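Local coordinates for protein type III Pentaketide Synthase (Neurospora crassa, PDB 3EUO) that is a type III polyketide synthase that probably builds a pentaketide product by acyl transfer and stepwise chain extension, at residues A[150-155]-A[226-231]; A[183-187]-A[248-252]. One frame throughout, in Å; residues are numbered along the deposited sequence.

Contact 1 (A[150-155]-A[226-231]); sequences LRTAAN and LLGWEN
Arg-151 and Ala-154 both lie over one face of the Trp-229 indole. Arg-151 CG sits 3.8 Å from the centroid of the five-membered ring of Trp-229, and Ala-154 CB sits 4.0 Å from that of its six-membered ring. Both are CH-pi contacts, one for each half of the indole. Trp-229 CG falls between its backbone N and carbonyl carbon (chi1 49°), which lays one face of the indole against Arg-151 and Ala-154. At the ring edge, in plane, a water accepts from Trp-229 NE1 at 2.9 Å and donates to Asn-155 OD1 at 2.7 Å. The amide of Asn-155 stands steeply to the indole, with planes 70° apart. The contact belongs to the core of the thiolase-like fold. Helix 145-162, which starts just after Cys-143, a 3-sulfinoalanine in this entry, packs on strand 224-233 of the mixed sheet. Beyond the indole the Arg-151 chain bends at chi3. Its guanidinium then stacks on the Asn-231 amide at 21°, with Arg-151 NE 3.6 Å from Asn-231 CB. The guanidinium also forms salt bridges to Glu-372 and to Glu-134 of the second subunit, and that same glutamate accepts from Asn-155 ND2. At the other end of the strand segment Leu-226 CD2 touches both Ala-154 CB (3.8 Å) and Leu-150 CG (4.1 Å), and the two leucines meet tip to tip.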
loop_
_atom_site.group_PDB
_atom_site.type_symbol
_atom_site.label_atom_id
_atom_site.label_comp_id
_atom_site.label_asym_id
_atom_site.label_seq_id
_atom_site.Cartn_x
_atom_site.Cartn_y
_atom_site.Cartn_z
ATOM N N LEU A 150 -3.324 -4.595 11.040
ATOM C CA LEU A 150 -4.160 -4.542 12.236
ATOM C C LEU A 150 -4.118 -3.167 12.922
ATOM O O LEU A 150 -5.159 -2.638 13.308
ATOM C CB LEU A 150 -3.775 -5.646 13.236
ATOM C CG LEU A 150 -4.701 -5.800 14.447
ATOM C CD1 LEU A 150 -6.107 -6.264 14.044
ATOM C CD2 LEU A 150 -4.084 -6.740 15.473
ATOM N N ARG A 151 -2.916 -2.611 13.066
ATOM C CA ARG A 151 -2.730 -1.317 13.723
ATOM C C ARG A 151 -3.346 -0.192 12.889
ATOM O O ARG A 151 -3.975 0.735 13.427
ATOM C CB ARG A 151 -1.233 -1.071 13.962
ATOM C CG ARG A 151 -0.884 0.311 14.530
ATOM C CD ARG A 151 0.621 0.456 14.821
ATOM N NE ARG A 151 1.447 0.020 13.698
ATOM C CZ ARG A 151 1.602 0.708 12.569
ATOM N NH1 ARG A 151 0.992 1.879 12.414
ATOM N NH2 ARG A 151 2.363 0.219 11.591
ATOM N N THR A 152 -3.161 -0.276 11.575
ATOM C CA THR A 152 -3.763 0.682 10.656
ATOM C C THR A 152 -5.287 0.610 10.770
ATOM O O THR A 152 -5.937 1.637 10.915
ATOM C CB THR A 152 -3.314 0.442 9.211
ATOM O OG1 THR A 152 -1.885 0.560 9.145
ATOM C CG2 THR A 152 -3.948 1.471 8.266
ATOM N N ALA A 153 -5.835 -0.605 10.734
ATOM C CA ALA A 153 -7.267 -0.820 10.962
ATOM C C ALA A 153 -7.757 -0.231 12.291
ATOM O O ALA A 153 -8.855 0.319 12.350
ATOM C CB ALA A 153 -7.610 -2.294 10.886
ATOM N N ALA A 154 -6.951 -0.354 13.350
ATOM C CA ALA A 154 -7.314 0.201 14.657
ATOM C C ALA A 154 -7.466 1.716 14.580
ATOM O O ALA A 154 -8.446 2.274 15.073
ATOM C CB ALA A 154 -6.280 -0.182 15.719
ATOM N N ASN A 155 -6.501 2.380 13.945
ATOM C CA ASN A 155 -6.569 3.830 13.755
ATOM C C ASN A 155 -7.798 4.235 12.932
ATOM O O ASN A 155 -8.477 5.209 13.252
ATOM C CB ASN A 155 -5.293 4.346 13.077
ATOM C CG ASN A 155 -4.061 4.237 13.968
ATOM O OD1 ASN A 155 -4.162 4.244 15.196
ATOM N ND2 ASN A 155 -2.883 4.177 13.344
ATOM N N LEU A 226 -8.546 -5.478 21.333
ATOM C CA LEU A 226 -7.252 -4.876 21.006
ATOM C C LEU A 226 -7.028 -3.677 21.927
ATOM O O LEU A 226 -7.766 -2.699 21.863
ATOM C CB LEU A 226 -7.194 -4.471 19.526
ATOM C CG LEU A 226 -5.955 -3.730 19.009
ATOM C CD1 LEU A 226 -4.653 -4.468 19.325
ATOM C CD2 LEU A 226 -6.086 -3.475 17.506
ATOM N N LEU A 227 -6.014 -3.764 22.787
ATOM C CA LEU A 227 -5.835 -2.763 23.844
ATOM C C LEU A 227 -4.796 -1.705 23.522
ATOM O O LEU A 227 -4.898 -0.562 23.967
ATOM C CB LEU A 227 -5.480 -3.437 25.173
ATOM C CG LEU A 227 -6.480 -4.463 25.723
ATOM C CD1 LEU A 227 -5.977 -5.030 27.048
ATOM C CD2 LEU A 227 -7.873 -3.872 25.874
ATOM N N GLY A 228 -3.778 -2.091 22.770
ATOM C CA GLY A 228 -2.705 -1.170 22.464
ATOM C C GLY A 228 -1.723 -1.770 21.495
ATOM O O GLY A 228 -1.802 -2.957 21.155
ATOM N N TRP A 229 -0.791 -0.939 21.053
ATOM C CA TRP A 229 0.152 -1.341 20.026
ATOM C C TRP A 229 1.381 -0.467 20.077
ATOM O O TRP A 229 1.324 0.678 20.549
ATOM C CB TRP A 229 -0.496 -1.276 18.634
ATOM C CG TRP A 229 -1.214 0.012 18.362
ATOM C CD1 TRP A 229 -0.678 1.155 17.859
ATOM C CD2 TRP A 229 -2.606 0.280 18.581
ATOM N NE1 TRP A 229 -1.648 2.126 17.741
ATOM C CE2 TRP A 229 -2.841 1.615 18.181
ATOM C CE3 TRP A 229 -3.676 -0.478 19.081
ATOM C CZ2 TRP A 229 -4.105 2.218 18.271
ATOM C CZ3 TRP A 229 -4.937 0.120 19.168
ATOM C CH2 TRP A 229 -5.135 1.456 18.766
ATOM N N GLU A 230 2.494 -1.030 19.613
ATOM C CA GLU A 230 3.749 -0.311 19.442
ATOM C C GLU A 230 4.325 -0.626 18.074
ATOM O O GLU A 230 4.231 -1.758 17.597
ATOM C CB GLU A 230 4.774 -0.716 20.514
ATOM C CG GLU A 230 4.446 -0.264 21.920
ATOM C CD GLU A 230 4.445 1.243 22.107
ATOM O OE1 GLU A 230 5.338 1.922 21.556
ATOM O OE2 GLU A 230 3.543 1.745 22.813
ATOM N N ASN A 231 4.924 0.382 17.452
ATOM C CA ASN A 231 5.648 0.192 16.212
ATOM C C ASN A 231 6.950 0.985 16.265
ATOM O O ASN A 231 6.966 2.119 16.731
ATOM C CB ASN A 231 4.786 0.588 15.003
ATOM C CG ASN A 231 4.444 2.062 14.982
ATOM O OD1 ASN A 231 3.659 2.540 15.796
ATOM N ND2 ASN A 231 5.038 2.794 14.048
HETATM O O HOH W 1 -2.020 4.802 16.778
#

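Contact 2 (A[183-187]-A[248-252]); sequences SELES and MGWKV
Lys-251 reaches from its strand to Ser-183 and Ser-187, one helical turn apart. From CB the chain bends at chi2 (-79°) and then runs extended, which carries NZ across to the two serines. Lys-251 CD enters the pair of hydroxyls, 3.6 Å from both Ser-183 OG and Ser-187 OG. Lys-251 CE closes to 3.4 Å from the same two oxygens. Lys-251 NZ then donates to Ser-183 OG and to Ser-187 OG, each at 2.8 Å, with a water as third main partner. Ser-183 O is a weak extra acceptor, 3.0 Å from Lys-251 NZ, and must share a hydrogen with one of the others. The carboxylates of Glu-184 and Glu-186 lie near but do not touch the ammonium, and probably steady its charge. Cutting Lys-251 back to an alanine is likely to leave the two serine hydroxyls without their common donor and open a gap between helix and strand. Ser-183 OG also donates to a second water, which bonds on to Glu-184 OE2 and Trp-250 O. Glu-184 OE2 accepts a weak but straight bond from Val-252 N at 3.3 Å (170°), while its OE1 forms a salt bridge with Arg-195. Met-248 CB packs 3.7 Å from Ser-183 OG. Trp-250 points away from helix 181-191, and its NE1 hydrogen-bonds Ser-114 OG of the second subunit. Helix 181-191 lies against strand 249-254 of the hairpin with 241-246, and Ile-198 of helix 197-200 touches Glu-184.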
loop_
_atom_site.group_PDB
_atom_site.type_symbol
_atom_site.label_atom_id
_atom_site.label_comp_id
_atom_site.label_asym_id
_atom_site.label_seq_id
_atom_site.Cartn_x
_atom_site.Cartn_y
_atom_site.Cartn_z
ATOM N N SER A 183 13.276 -18.492 -9.189
ATOM C CA SER A 183 14.034 -17.243 -9.121
ATOM C C SER A 183 15.125 -17.346 -8.061
ATOM O O SER A 183 16.273 -16.962 -8.286
ATOM C CB SER A 183 13.102 -16.077 -8.782
ATOM O OG SER A 183 13.847 -14.955 -8.339
ATOM N N GLU A 184 14.757 -17.868 -6.898
ATOM C CA GLU A 184 15.722 -18.031 -5.813
ATOM C C GLU A 184 16.817 -19.025 -6.193
ATOM O O GLU A 184 18.005 -18.756 -5.976
ATOM C CB GLU A 184 15.019 -18.420 -4.508
ATOM C CG GLU A 184 14.276 -17.231 -3.846
ATOM C CD GLU A 184 15.233 -16.127 -3.381
ATOM O OE1 GLU A 184 16.253 -16.460 -2.733
ATOM O OE2 GLU A 184 14.971 -14.933 -3.661
ATOM N N LEU A 185 16.415 -20.153 -6.780
ATOM C CA LEU A 185 17.365 -21.180 -7.196
ATOM C C LEU A 185 18.363 -20.628 -8.210
ATOM O O LEU A 185 19.551 -20.950 -8.166
ATOM C CB LEU A 185 16.636 -22.399 -7.774
ATOM C CG LEU A 185 15.902 -23.323 -6.793
ATOM C CD1 LEU A 185 15.096 -24.350 -7.560
ATOM C CD2 LEU A 185 16.894 -24.020 -5.855
ATOM N N GLU A 186 17.865 -19.799 -9.119
ATOM C CA GLU A 186 18.712 -19.192 -10.142
ATOM C C GLU A 186 19.766 -18.287 -9.515
ATOM O O GLU A 186 20.934 -18.316 -9.906
ATOM C CB GLU A 186 17.875 -18.406 -11.149
ATOM C CG GLU A 186 18.744 -17.689 -12.166
ATOM C CD GLU A 186 17.998 -17.226 -13.387
ATOM O OE1 GLU A 186 18.100 -16.023 -13.704
ATOM O OE2 GLU A 186 17.325 -18.054 -14.039
ATOM N N SER A 187 19.355 -17.470 -8.552
ATOM C CA SER A 187 20.302 -16.604 -7.848
ATOM C C SER A 187 21.323 -17.401 -7.034
ATOM O O SER A 187 22.505 -17.060 -7.022
ATOM C CB SER A 187 19.570 -15.606 -6.952
ATOM O OG SER A 187 18.885 -14.650 -7.735
ATOM N N MET A 248 12.034 -11.220 -12.369
ATOM C CA MET A 248 11.636 -12.559 -11.925
ATOM C C MET A 248 10.740 -12.570 -10.695
ATOM O O MET A 248 10.562 -13.631 -10.083
ATOM C CB MET A 248 12.866 -13.392 -11.563
ATOM C CG MET A 248 13.793 -13.660 -12.663
ATOM S SD MET A 248 15.021 -14.895 -12.175
ATOM C CE MET A 248 15.605 -15.120 -13.844
ATOM N N GLY A 249 10.218 -11.406 -10.307
ATOM C CA GLY A 249 9.408 -11.289 -9.091
ATOM C C GLY A 249 10.056 -10.365 -8.079
ATOM O O GLY A 249 10.297 -9.192 -8.371
ATOM N N TRP A 250 10.323 -10.896 -6.885
ATOM C CA TRP A 250 11.053 -10.174 -5.851
ATOM C C TRP A 250 12.158 -11.052 -5.283
ATOM O O TRP A 250 11.939 -12.237 -4.997
ATOM C CB TRP A 250 10.119 -9.708 -4.722
ATOM C CG TRP A 250 9.134 -8.659 -5.142
ATOM C CD1 TRP A 250 9.224 -7.309 -4.920
ATOM C CD2 TRP A 250 7.906 -8.867 -5.860
ATOM N NE1 TRP A 250 8.129 -6.671 -5.454
ATOM C CE2 TRP A 250 7.308 -7.601 -6.038
ATOM C CE3 TRP A 250 7.250 -10.003 -6.361
ATOM C CZ2 TRP A 250 6.084 -7.433 -6.707
ATOM C CZ3 TRP A 250 6.039 -9.836 -7.039
ATOM C CH2 TRP A 250 5.470 -8.557 -7.199
ATOM N N LYS A 251 13.346 -10.462 -5.132
ATOM C CA LYS A 251 14.502 -11.158 -4.567
ATOM C C LYS A 251 14.651 -10.856 -3.084
ATOM O O LYS A 251 14.693 -9.688 -2.678
ATOM C CB LYS A 251 15.787 -10.751 -5.293
ATOM C CG LYS A 251 15.794 -11.017 -6.800
ATOM C CD LYS A 251 16.084 -12.478 -7.127
ATOM C CE LYS A 251 16.326 -12.642 -8.611
ATOM N NZ LYS A 251 16.413 -14.080 -9.014
ATOM N N VAL A 252 14.736 -11.912 -2.281
ATOM C CA VAL A 252 14.909 -11.785 -0.834
ATOM C C VAL A 252 16.254 -11.137 -0.491
ATOM O O VAL A 252 17.274 -11.484 -1.073
ATOM C CB VAL A 252 14.825 -13.164 -0.148
ATOM C CG1 VAL A 252 15.178 -13.058 1.327
ATOM C CG2 VAL A 252 13.430 -13.758 -0.311
HETATM O O HOH W 2 13.184 -14.524 -5.736
HETATM O O HOH W 3 18.042 -13.585 -11.390
#

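After its first helices and strands the chain reaches helix 145-162, the first side of contact 1. It passes through strand 168-175 and then enters helix 181-191, the first side of contact 2. After strand 204-211 it returns in strand 224-233 and closes contact 1 over a loop of 70 residues. The hairpin of strands 241-246 and 249-254 follows, and its turn and second strand close contact 2 over 60 residues. The two loops therefore cross. Both contacts join the N-terminal and C-terminal family regions. Contact 1 does so at the large mixed sheet, contact 2 at the small hairpin. They lie on opposite sides of the chain's centre, their centres about 33 Å apart, and do not touch.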